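Side-chain contacts in putative glutathione S-transferase (Sinorhizobium meliloti, PDB 4MDC), which probably conjugates reduced glutathione to electrophilic compounds as a glutathione transferase, working as a homodimer: residues K218-Y221 with Q222-S226; R119-E122 with W123-K127; Q126-E129 with A130-R134. All blocks are in the same frame, centred on the assembly; numbering follows the deposited sequence.

Interactions 1, 2 and 3 all fall in the helical C-terminal domain of the glutathione transferase fold. Interactions 2 and 3 come first along the chain and run into each other on the long helix 111-145, sharing Q126 and K127; their centres lie about 9 Å apart, and W123 O probably accepts a hydrogen bond from M128 N between them. Both also meet the second subunit, so this helix serves the domain core and the dimer interface together. Interaction 1 comes later, on helix 215-225, with its centre about 19 Å from that of interaction 2 and 21 Å from that of interaction 3. Helices 167-180 and 191-205 pack against side chains of all three contacts.

Interaction 1. Residues K218-Y221 with Q222-S226; sequences KEWY and QRLKS
L224 lays its CD2 methyl over one face of the W220 indole, one helical turn away. The methyl stands 3.9 Å from the centroid of the five-membered ring, a CH-pi contact displaced toward the rim, and the branch carbon CG follows it over the CE2-CZ2 side. The ring's polar edge is accounted for as well, since NE1 donates to D193. A large aromatic with one N-H suits this buried place, where helices 167-180 and 191-205 press on W220.

The next pair repeats the theme. K225 sets CB over the face of the Y221 ring, while its CD runs past the CE2 corner at 3.7 Å. The lysine bends at chi3; its methylenes behave as a greasy neighbour, while its ammonium is bound by the D249 and Y247 carbonyls and lies against the F252 ring as a cation-pi contact.

On the outer side E219 and R223 form a two-pronged salt bridge. R223 presents NE and NH2 side-on: NH2 meets the syn lone pair of E219 OE1 at 2.7 Å in an almost straight bond (174°), and NE reaches OE2 at 2.8 Å, tilted out of the carboxylate plane. The two flat groups are nearly coplanar, and the double grip fixes the guanidinium's rotation. E219, with CG anti to the backbone N, turns at chi2 (-77°) to bring its carboxylate toward R223. The third nitrogen, NH1, donates to P182 O, and W183 adds a cation-pi contact.

Such i to i+4 pairing, with the E219-R223 ion pair on the outer side and W220, Y221 and L224 turned to the core, is characteristic of an amphipathic helix, here 215-225 packed into the all-helical C-terminal domain of a glutathione transferase.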
ATOM      1  N   LYS B 218     -20.645 -15.695  -1.170  1.00 17.28           N
ATOM      2  CA  LYS B 218     -21.994 -15.110  -1.310  1.00 18.80           C
ATOM      3  C   LYS B 218     -22.729 -14.943   0.026  1.00 19.54           C
ATOM      4  O   LYS B 218     -23.303 -13.886   0.308  1.00 17.75           O
ATOM      5  CB  LYS B 218     -22.844 -15.943  -2.262  1.00 21.69           C
ATOM      6  CG  LYS B 218     -24.204 -15.316  -2.555  1.00 24.47           C
ATOM      7  CD  LYS B 218     -25.030 -16.118  -3.546  1.00 29.29           C
ATOM      8  CE  LYS B 218     -26.360 -15.417  -3.802  1.00 33.42           C
ATOM      9  NZ  LYS B 218     -27.213 -16.202  -4.740  1.00 38.81           N
ATOM     10  N   GLU B 219     -22.614 -15.947   0.896  1.00 20.56           N
ATOM     11  CA  GLU B 219     -23.256 -15.908   2.193  1.00 21.94           C
ATOM     12  C   GLU B 219     -22.645 -14.779   3.028  1.00 20.54           C
ATOM     13  O   GLU B 219     -23.355 -14.014   3.706  1.00 20.30           O
ATOM     14  CB  GLU B 219     -23.149 -17.272   2.901  1.00 24.79           C
ATOM     15  CG  GLU B 219     -23.794 -17.314   4.304  1.00 29.91           C
ATOM     16  CD  GLU B 219     -22.967 -16.658   5.430  1.00 34.99           C
ATOM     17  OE1 GLU B 219     -21.704 -16.704   5.391  1.00 36.40           O
ATOM     18  OE2 GLU B 219     -23.560 -16.083   6.401  1.00 43.34           O
ATOM     19  N   TRP B 220     -21.308 -14.699   3.022  1.00 20.17           N
ATOM     20  CA  TRP B 220     -20.607 -13.634   3.732  1.00 19.07           C
ATOM     21  C   TRP B 220     -20.963 -12.231   3.206  1.00 19.11           C
ATOM     22  O   TRP B 220     -21.232 -11.268   3.999  1.00 18.60           O
ATOM     23  CB  TRP B 220     -19.074 -13.929   3.740  1.00 17.76           C
ATOM     24  CG  TRP B 220     -18.266 -12.733   4.097  1.00 17.84           C
ATOM     25  CD1 TRP B 220     -17.799 -12.368   5.340  1.00 17.38           C
ATOM     26  CD2 TRP B 220     -17.849 -11.694   3.200  1.00 16.30           C
ATOM     27  NE1 TRP B 220     -17.175 -11.164   5.276  1.00 17.39           N
ATOM     28  CE2 TRP B 220     -17.165 -10.734   3.966  1.00 16.27           C
ATOM     29  CE3 TRP B 220     -17.959 -11.505   1.823  1.00 15.49           C
ATOM     30  CZ2 TRP B 220     -16.605  -9.603   3.391  1.00 15.92           C
ATOM     31  CZ3 TRP B 220     -17.419 -10.414   1.259  1.00 14.89           C
ATOM     32  CH2 TRP B 220     -16.799  -9.424   2.031  1.00 14.55           C
ATOM     33  N   TYR B 221     -21.023 -12.075   1.864  1.00 18.96           N
ATOM     34  CA  TYR B 221     -21.323 -10.771   1.286  1.00 18.30           C
ATOM     35  C   TYR B 221     -22.756 -10.313   1.556  1.00 21.47           C
ATOM     36  O   TYR B 221     -23.019  -9.127   1.785  1.00 21.13           O
ATOM     37  CB  TYR B 221     -21.041 -10.750  -0.202  1.00 17.20           C
ATOM     38  CG  TYR B 221     -21.241  -9.401  -0.842  1.00 16.80           C
ATOM     39  CD1 TYR B 221     -20.476  -8.295  -0.480  1.00 16.27           C
ATOM     40  CD2 TYR B 221     -22.223  -9.216  -1.825  1.00 16.63           C
ATOM     41  CE1 TYR B 221     -20.651  -7.052  -1.097  1.00 16.12           C
ATOM     42  CE2 TYR B 221     -22.403  -7.969  -2.410  1.00 16.71           C
ATOM     43  CZ  TYR B 221     -21.633  -6.890  -2.019  1.00 16.21           C
ATOM     44  OH  TYR B 221     -21.774  -5.660  -2.631  1.00 15.51           O
ATOM     45  N   GLN B 222     -23.664 -11.263   1.573  1.00 22.73           N
ATOM     46  CA  GLN B 222     -25.038 -10.958   1.913  1.00 28.09           C
ATOM     47  C   GLN B 222     -25.129 -10.350   3.312  1.00 27.26           C
ATOM     48  O   GLN B 222     -25.890  -9.409   3.507  1.00 26.90           O
ATOM     49  CB  GLN B 222     -25.919 -12.203   1.753  1.00 33.07           C
ATOM     50  CG  GLN B 222     -27.351 -11.874   1.428  1.00 38.94           C
ATOM     51  CD  GLN B 222     -28.097 -11.644   2.701  1.00 44.58           C
ATOM     52  OE1 GLN B 222     -27.629 -12.063   3.789  1.00 49.20           O
ATOM     53  NE2 GLN B 222     -29.234 -10.975   2.614  1.00 43.17           N
ATOM     54  N   ARG B 223     -24.320 -10.822   4.255  1.00 25.07           N
ATOM     55  CA  ARG B 223     -24.241 -10.222   5.567  1.00 26.23           C
ATOM     56  C   ARG B 223     -23.688  -8.820   5.527  1.00 24.08           C
ATOM     57  O   ARG B 223     -24.229  -7.950   6.214  1.00 29.80           O
ATOM     58  CB  ARG B 223     -23.361 -11.013   6.560  1.00 26.65           C
ATOM     59  CG  ARG B 223     -23.945 -12.304   7.113  1.00 29.49           C
ATOM     60  CD  ARG B 223     -22.933 -12.901   8.117  1.00 28.81           C
ATOM     61  NE  ARG B 223     -22.133 -13.965   7.510  1.00 28.48           N
ATOM     62  CZ  ARG B 223     -20.834 -14.168   7.724  1.00 29.80           C
ATOM     63  NH1 ARG B 223     -20.087 -13.320   8.499  1.00 30.74           N
ATOM     64  NH2 ARG B 223     -20.244 -15.199   7.132  1.00 30.52           N
ATOM     65  N   LEU B 224     -22.611  -8.570   4.798  1.00 19.62           N
ATOM     66  CA  LEU B 224     -22.083  -7.202   4.736  1.00 18.66           C
ATOM     67  C   LEU B 224     -23.049  -6.225   4.007  1.00 18.31           C
ATOM     68  O   LEU B 224     -23.279  -5.100   4.472  1.00 17.10           O
ATOM     69  CB  LEU B 224     -20.774  -7.149   4.024  1.00 19.46           C
ATOM     70  CG  LEU B 224     -19.520  -7.386   4.894  1.00 18.43           C
ATOM     71  CD1 LEU B 224     -19.259  -6.219   5.844  1.00 19.93           C
ATOM     72  CD2 LEU B 224     -19.620  -8.680   5.692  1.00 19.73           C
ATOM     73  N   LYS B 225     -23.554  -6.656   2.860  1.00 18.04           N
ATOM     74  CA  LYS B 225     -24.387  -5.761   2.048  1.00 18.58           C
ATOM     75  C   LYS B 225     -25.691  -5.389   2.713  1.00 19.36           C
ATOM     76  O   LYS B 225     -26.318  -4.390   2.319  1.00 17.61           O
ATOM     77  CB  LYS B 225     -24.584  -6.290   0.599  1.00 20.50           C
ATOM     78  CG  LYS B 225     -25.821  -7.101   0.315  1.00 20.87           C
ATOM     79  CD  LYS B 225     -25.827  -7.680  -1.103  1.00 20.76           C
ATOM     80  CE  LYS B 225     -26.205  -6.626  -2.127  1.00 21.50           C
ATOM     81  NZ  LYS B 225     -26.716  -7.249  -3.377  1.00 21.50           N
ATOM     82  N   SER B 226     -26.108  -6.175   3.701  1.00 18.68           N
ATOM     83  CA  SER B 226     -27.334  -5.873   4.466  0.50 20.19           C
ATOM     84  C   SER B 226     -27.130  -4.924   5.630  1.00 20.13           C
ATOM     85  O   SER B 226     -28.084  -4.513   6.255  1.00 20.74           O
ATOM     86  CB  SER B 226     -28.026  -7.133   4.959  0.50 21.09           C
ATOM     87  OG  SER B 226     -27.224  -7.843   5.864  0.50 21.68           O
TER
HETATM   88  O   HOH W   1     -25.983 -14.571   4.575  1.00 36.17           O

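Interaction 2. Residues R119-E122 with W123-K127; sequences RLTE and WFLQK
E122 and Q126 lie side by side and point the same way, one turn apart on helix 111-145. From CB, which sits 4.1 Å from Q126 CD, the glutamate goes on to CG, the atom nearest the amide at 3.7 Å from Q126 NE2. Its CD is turned so that the carboxylate and amide planes differ by only 18°. The two oxygens reach the glutamine through water: OE2 accepts from one water at 2.6 Å, which takes a weak bond from Q126 NE2, and OE1 accepts from another that also lies within bonding distance of Q126 OE1. Both side chains have CG anti to the carbonyl carbon (chi1 -71° for E122 and -59° for Q126) and are extended beyond it, which keeps them alongside each other. Flexible polar chains suit this flank, where E122 packs on T87 of the second subunit, and Q126 on its own counterpart Q126 there.

The E122 carbonyl is gripped twice, by Q126 N at 2.8 Å and by K127 N at 3.1 Å; the second bond spans five residues and marks a wider pi-type turn. Toward the neighbouring helices, T121, L125 and F124 bring carbon groups. T121 CG2 touches L125 CD1 at 3.9 Å, and its OG1 returns to I117 O. F124 brings the edge of its ring, through CD2, to within 3.2 Å of L120 O, while helices 167-180 and 191-205 receive the ring.

With water standing between like-directed polar ends, E122 is linked to Q126 by solvent and not by a direct bond, and the two waters that donate to OE1 and OE2 would probably steady its negative charge.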
ATOM      1  N   ARG B 119      -3.482  -7.108   7.106  1.00 15.09           N
ATOM      2  CA  ARG B 119      -3.022  -7.962   6.003  1.00 15.44           C
ATOM      3  C   ARG B 119      -4.187  -8.158   5.009  1.00 15.01           C
ATOM      4  O   ARG B 119      -4.037  -8.086   3.780  1.00 15.94           O
ATOM      5  CB  ARG B 119      -2.590  -9.322   6.500  1.00 16.37           C
ATOM      6  CG  ARG B 119      -2.005 -10.260   5.424  1.00 16.71           C
ATOM      7  CD  ARG B 119      -1.654 -11.653   5.992  1.00 17.60           C
ATOM      8  NE  ARG B 119      -2.874 -12.419   6.263  1.00 18.08           N
ATOM      9  CZ  ARG B 119      -3.619 -13.027   5.327  1.00 19.44           C
ATOM     10  NH1 ARG B 119      -3.265 -13.047   4.055  1.00 19.63           N
ATOM     11  NH2 ARG B 119      -4.733 -13.635   5.676  1.00 20.48           N
ATOM     12  N   LEU B 120      -5.362  -8.396   5.567  1.00 15.89           N
ATOM     13  CA  LEU B 120      -6.581  -8.562   4.699  1.00 15.94           C
ATOM     14  C   LEU B 120      -7.040  -7.269   4.027  1.00 16.01           C
ATOM     15  O   LEU B 120      -7.466  -7.277   2.857  1.00 14.86           O
ATOM     16  CB  LEU B 120      -7.749  -9.103   5.523  1.00 17.96           C
ATOM     17  CG  LEU B 120      -7.503 -10.533   5.969  1.00 21.43           C
ATOM     18  CD1 LEU B 120      -8.452 -10.816   7.128  1.00 25.35           C
ATOM     19  CD2 LEU B 120      -7.686 -11.500   4.868  1.00 23.10           C
ATOM     20  N   THR B 121      -6.930  -6.138   4.730  1.00 16.04           N
ATOM     21  CA  THR B 121      -7.197  -4.835   4.105  1.00 14.78           C
ATOM     22  C   THR B 121      -6.275  -4.608   2.891  1.00 15.02           C
ATOM     23  O   THR B 121      -6.743  -4.229   1.817  1.00 15.92           O
ATOM     24  CB  THR B 121      -7.035  -3.687   5.139  1.00 15.14           C
ATOM     25  OG1 THR B 121      -7.885  -3.952   6.259  1.00 15.83           O
ATOM     26  CG2 THR B 121      -7.354  -2.382   4.573  1.00 15.24           C
ATOM     27  N   GLU B 122      -4.983  -4.936   3.048  1.00 14.79           N
ATOM     28  CA  GLU B 122      -4.018  -4.797   1.959  1.00 15.52           C
ATOM     29  C   GLU B 122      -4.278  -5.789   0.833  1.00 14.99           C
ATOM     30  O   GLU B 122      -4.130  -5.427  -0.356  1.00 15.93           O
ATOM     31  CB  GLU B 122      -2.581  -4.928   2.496  1.00 16.51           C
ATOM     32  CG  GLU B 122      -2.209  -3.684   3.330  1.00 17.44           C
ATOM     33  CD  GLU B 122      -0.759  -3.701   3.909  1.00 19.87           C
ATOM     34  OE1 GLU B 122       0.016  -4.648   3.581  1.00 20.61           O
ATOM     35  OE2 GLU B 122      -0.391  -2.660   4.536  1.00 21.66           O
ATOM     36  N   TRP B 123      -4.726  -6.992   1.173  1.00 14.35           N
ATOM     37  CA  TRP B 123      -5.031  -8.001   0.169  1.00 14.10           C
ATOM     38  C   TRP B 123      -6.087  -7.429  -0.795  1.00 13.62           C
ATOM     39  O   TRP B 123      -5.914  -7.437  -2.015  1.00 13.97           O
ATOM     40  CB  TRP B 123      -5.533  -9.311   0.802  1.00 14.19           C
ATOM     41  CG  TRP B 123      -5.773 -10.366  -0.238  1.00 14.94           C
ATOM     42  CD1 TRP B 123      -6.904 -10.484  -1.025  1.00 14.76           C
ATOM     43  CD2 TRP B 123      -4.867 -11.368  -0.724  1.00 15.59           C
ATOM     44  NE1 TRP B 123      -6.758 -11.504  -1.891  1.00 15.04           N
ATOM     45  CE2 TRP B 123      -5.546 -12.111  -1.701  1.00 16.19           C
ATOM     46  CE3 TRP B 123      -3.583 -11.798  -0.323  1.00 16.82           C
ATOM     47  CZ2 TRP B 123      -4.961 -13.178  -2.415  1.00 16.94           C
ATOM     48  CZ3 TRP B 123      -3.019 -12.881  -1.023  1.00 17.37           C
ATOM     49  CH2 TRP B 123      -3.699 -13.552  -2.053  1.00 18.03           C
ATOM     50  N   PHE B 124      -7.168  -6.992  -0.220  1.00 14.01           N
ATOM     51  CA  PHE B 124      -8.316  -6.534  -1.053  1.00 14.22           C
ATOM     52  C   PHE B 124      -8.090  -5.163  -1.673  1.00 15.77           C
ATOM     53  O   PHE B 124      -8.509  -4.933  -2.838  1.00 15.69           O
ATOM     54  CB  PHE B 124      -9.613  -6.696  -0.287  1.00 14.77           C
ATOM     55  CG  PHE B 124      -9.992  -8.109  -0.092  1.00 15.28           C
ATOM     56  CD1 PHE B 124     -10.564  -8.851  -1.139  1.00 14.72           C
ATOM     57  CD2 PHE B 124      -9.651  -8.762   1.079  1.00 14.84           C
ATOM     58  CE1 PHE B 124     -10.785 -10.210  -0.981  1.00 15.69           C
ATOM     59  CE2 PHE B 124      -9.940 -10.083   1.253  1.00 15.94           C
ATOM     60  CZ  PHE B 124     -10.507 -10.819   0.247  1.00 15.84           C
ATOM     61  N   LEU B 125      -7.430  -4.248  -0.981  1.00 14.97           N
ATOM     62  CA  LEU B 125      -7.271  -2.892  -1.510  1.00 16.15           C
ATOM     63  C   LEU B 125      -5.974  -2.595  -2.253  1.00 17.90           C
ATOM     64  O   LEU B 125      -5.893  -1.580  -2.992  1.00 20.02           O
ATOM     65  CB  LEU B 125      -7.435  -1.865  -0.386  1.00 15.88           C
ATOM     66  CG  LEU B 125      -8.827  -1.914   0.264  1.00 16.53           C
ATOM     67  CD1 LEU B 125      -8.891  -0.882   1.339  1.00 17.18           C
ATOM     68  CD2 LEU B 125     -10.021  -1.766  -0.698  1.00 17.44           C
ATOM     69  N   GLN B 126      -5.017  -3.515  -2.171  1.00 16.07           N
ATOM     70  CA  GLN B 126      -3.822  -3.408  -2.951  1.00 16.85           C
ATOM     71  C   GLN B 126      -3.648  -4.570  -3.923  1.00 17.28           C
ATOM     72  O   GLN B 126      -3.424  -4.320  -5.104  1.00 17.16           O
ATOM     73  CB  GLN B 126      -2.571  -3.313  -2.028  1.00 17.71           C
ATOM     74  CG  GLN B 126      -2.666  -2.120  -1.123  1.00 20.52           C
ATOM     75  CD  GLN B 126      -1.448  -2.006  -0.170  1.00 26.73           C
ATOM     76  OE1 GLN B 126      -0.452  -2.738  -0.263  1.00 29.49           O
ATOM     77  NE2 GLN B 126      -1.553  -1.066   0.738  1.00 28.92           N
ATOM     78  N   LYS B 127      -3.593  -5.815  -3.425  1.00 18.08           N
ATOM     79  CA  LYS B 127      -3.363  -6.943  -4.333  1.00 18.28           C
ATOM     80  C   LYS B 127      -4.514  -7.123  -5.340  1.00 17.97           C
ATOM     81  O   LYS B 127      -4.293  -7.109  -6.549  1.00 18.60           O
ATOM     82  CB  LYS B 127      -3.092  -8.228  -3.592  1.00 18.30           C
ATOM     83  CG  LYS B 127      -2.691  -9.356  -4.545  1.00 19.28           C
ATOM     84  CD  LYS B 127      -2.256 -10.612  -3.836  1.00 20.41           C
ATOM     85  CE  LYS B 127      -2.151 -11.812  -4.715  1.00 22.09           C
ATOM     86  NZ  LYS B 127      -1.406 -11.608  -5.970  1.00 23.06           N
TER
HETATM   87  O   HOH W   2      -1.035  -0.385   3.431  1.00 37.18           O
HETATM   88  O   HOH W   3       1.904  -3.687   1.754  1.00 39.07           O

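Interaction 3. Residues Q126-E129 with A130-R134; sequences QKME and ADVTR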
ATOM      1  N   GLN B 126      -5.017  -3.515  -2.171  1.00 16.07           N
ATOM      2  CA  GLN B 126      -3.822  -3.408  -2.951  1.00 16.85           C
ATOM      3  C   GLN B 126      -3.648  -4.570  -3.923  1.00 17.28           C
ATOM      4  O   GLN B 126      -3.424  -4.320  -5.104  1.00 17.16           O
ATOM      5  CB  GLN B 126      -2.571  -3.313  -2.028  1.00 17.71           C
ATOM      6  CG  GLN B 126      -2.666  -2.120  -1.123  1.00 20.52           C
ATOM      7  CD  GLN B 126      -1.448  -2.006  -0.170  1.00 26.73           C
ATOM      8  OE1 GLN B 126      -0.452  -2.738  -0.263  1.00 29.49           O
ATOM      9  NE2 GLN B 126      -1.553  -1.066   0.738  1.00 28.92           N
ATOM     10  N   LYS B 127      -3.593  -5.815  -3.425  1.00 18.08           N
ATOM     11  CA  LYS B 127      -3.363  -6.943  -4.333  1.00 18.28           C
ATOM     12  C   LYS B 127      -4.514  -7.123  -5.340  1.00 17.97           C
ATOM     13  O   LYS B 127      -4.293  -7.109  -6.549  1.00 18.60           O
ATOM     14  CB  LYS B 127      -3.092  -8.228  -3.592  1.00 18.30           C
ATOM     15  CG  LYS B 127      -2.691  -9.356  -4.545  1.00 19.28           C
ATOM     16  CD  LYS B 127      -2.256 -10.612  -3.836  1.00 20.41           C
ATOM     17  CE  LYS B 127      -2.151 -11.812  -4.715  1.00 22.09           C
ATOM     18  NZ  LYS B 127      -1.406 -11.608  -5.970  1.00 23.06           N
HETATM   19  N   MSE B 128      -5.735  -7.339  -4.856  1.00 17.51           N
HETATM   20  CA  MSE B 128      -6.892  -7.500  -5.741  1.00 18.01           C
HETATM   21  C   MSE B 128      -7.075  -6.252  -6.588  1.00 17.82           C
HETATM   22  O   MSE B 128      -7.523  -6.315  -7.753  1.00 17.69           O
HETATM   23  CB  MSE B 128      -8.188  -7.805  -4.994  1.00 18.08           C
HETATM   24  CG  MSE B 128      -9.279  -8.321  -5.963  1.00 19.45           C
HETATM   25 SE   MSE B 128     -10.926  -8.696  -4.947  1.00 20.83          SE
HETATM   26  CE  MSE B 128     -11.956  -9.325  -6.504  1.00 21.97           C
ATOM     27  N   GLU B 129      -6.745  -5.107  -6.024  1.00 17.49           N
ATOM     28  CA  GLU B 129      -6.912  -3.843  -6.778  1.00 18.10           C
ATOM     29  C   GLU B 129      -5.996  -3.796  -8.028  1.00 17.82           C
ATOM     30  O   GLU B 129      -6.415  -3.466  -9.124  1.00 16.95           O
ATOM     31  CB  GLU B 129      -6.620  -2.709  -5.813  1.00 18.48           C
ATOM     32  CG  GLU B 129      -6.695  -1.333  -6.394  1.00 20.58           C
ATOM     33  CD  GLU B 129      -8.144  -0.824  -6.547  1.00 22.62           C
ATOM     34  OE1 GLU B 129      -9.109  -1.541  -6.151  1.00 25.24           O
ATOM     35  OE2 GLU B 129      -8.309   0.332  -7.038  1.00 26.73           O
ATOM     36  N   ALA B 130      -4.761  -4.246  -7.846  1.00 16.67           N
ATOM     37  CA  ALA B 130      -3.801  -4.305  -8.959  1.00 17.44           C
ATOM     38  C   ALA B 130      -4.085  -5.423  -9.930  1.00 18.40           C
ATOM     39  O   ALA B 130      -3.980  -5.224 -11.170  1.00 19.75           O
ATOM     40  CB  ALA B 130      -2.368  -4.451  -8.444  1.00 17.07           C
ATOM     41  N   ASP B 131      -4.494  -6.578  -9.399  1.00 17.68           N
ATOM     42  CA  ASP B 131      -4.667  -7.784 -10.221  1.00 18.88           C
ATOM     43  C   ASP B 131      -5.942  -7.680 -11.035  1.00 18.95           C
ATOM     44  O   ASP B 131      -6.037  -8.190 -12.125  1.00 20.89           O
ATOM     45  CB  ASP B 131      -4.863  -9.038  -9.361  1.00 18.59           C
ATOM     46  CG  ASP B 131      -3.587  -9.527  -8.706  1.00 20.34           C
ATOM     47  OD1 ASP B 131      -2.513  -9.012  -9.066  1.00 21.41           O
ATOM     48  OD2 ASP B 131      -3.708 -10.418  -7.833  1.00 20.08           O
ATOM     49  N   VAL B 132      -6.932  -7.011 -10.473  1.00 17.83           N
ATOM     50  CA  VAL B 132      -8.291  -7.009 -11.059  1.00 17.52           C
ATOM     51  C   VAL B 132      -8.939  -5.606 -11.171  1.00 18.90           C
ATOM     52  O   VAL B 132      -9.234  -5.120 -12.276  1.00 18.29           O
ATOM     53  CB  VAL B 132      -9.257  -7.861 -10.227  1.00 18.18           C
ATOM     54  CG1 VAL B 132     -10.688  -7.810 -10.829  1.00 18.30           C
ATOM     55  CG2 VAL B 132      -8.811  -9.309 -10.149  1.00 18.81           C
ATOM     56  N   THR B 133      -9.177  -4.957 -10.034  1.00 18.84           N
ATOM     57  CA  THR B 133     -10.201  -3.937  -9.996  1.00 19.69           C
ATOM     58  C   THR B 133      -9.783  -2.665 -10.688  1.00 20.55           C
ATOM     59  O   THR B 133     -10.546  -2.077 -11.484  1.00 18.45           O
ATOM     60  CB  THR B 133     -10.620  -3.668  -8.538  1.00 21.23           C
ATOM     61  OG1 THR B 133     -10.760  -4.907  -7.819  1.00 22.92           O
ATOM     62  CG2 THR B 133     -11.978  -3.009  -8.519  1.00 21.16           C
ATOM     63  N   ARG B 134      -8.588  -2.174 -10.401  1.00 20.08           N
ATOM     64  CA  ARG B 134      -8.129  -0.934 -11.052  1.00 22.02           C
ATOM     65  C   ARG B 134      -8.077  -1.011 -12.608  1.00 23.62           C
ATOM     66  O   ARG B 134      -8.698  -0.166 -13.304  1.00 23.25           O
ATOM     67  CB  ARG B 134      -6.771  -0.493 -10.472  1.00 24.54           C
ATOM     68  CG  ARG B 134      -6.176   0.690 -11.209  1.00 29.26           C
ATOM     69  CD  ARG B 134      -4.991   1.316 -10.491  1.00 34.21           C
ATOM     70  NE  ARG B 134      -3.818   0.423 -10.380  1.00 38.18           N
ATOM     71  CZ  ARG B 134      -3.318  -0.119  -9.250  1.00 40.74           C
ATOM     72  NH1 ARG B 134      -2.237  -0.884  -9.347  1.00 42.08           N
ATOM     73  NH2 ARG B 134      -3.877   0.049  -8.055  1.00 37.94           N
TER
HETATM   74  O   HOH W   4      -2.380  -1.807  -5.822  1.00 25.18           O
HETATM   75  O   HOH W   5      -0.471  -9.752  -7.607  1.00 51.32           O
HETATM   76  O   HOH W   6      -9.831  -4.063  -5.217  1.00 20.61           O
HETATM   77  O   HOH W   7      -6.276   1.926  -7.329  1.00 32.82           O
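K127 and D131 form a salt bridge one turn apart, NZ meeting the syn lone pair of OD2 at 3.2 Å. A water joins the same two groups from another quarter, accepting from NZ and donating to D131 OD1, each at 2.6 Å. The lysine has an extended chain that bends only at chi4 (48°); its CD lies over the W123 ring, and the pair counts as a cation-pi contact. D131 OD2 has a further partner in H170 NE2, so one carboxylate ties helix 111-145 to helix 167-180; an asparagine in its place would probably leave the K127 ammonium without its countercharge and weaken the hold on H170.

The charged atoms E129 OE2 and R134 NH2 are 4.6 Å apart, beyond a salt bridge, and are joined by a water instead. With carboxylate and guanidinium planes 60° apart, NH2 approaches E129 CG. A second water bridges E129 OE1 to T133 OG1.

The backbone widens here into a pi-type turn within the long helix of the glutathione transferase C-terminal domain: T133 N to M128 O and R134 N to E129 O are i to i+5 bonds, while V132 N keeps the ordinary i to i+4 bond to M128 O.

Farther in, M128 CG lies 4.3 Å from V132 CB, a loose apolar contact. A flexible unbranched chain and a beta-branched one suit this buried flank, where both touch L203 of helix 191-205.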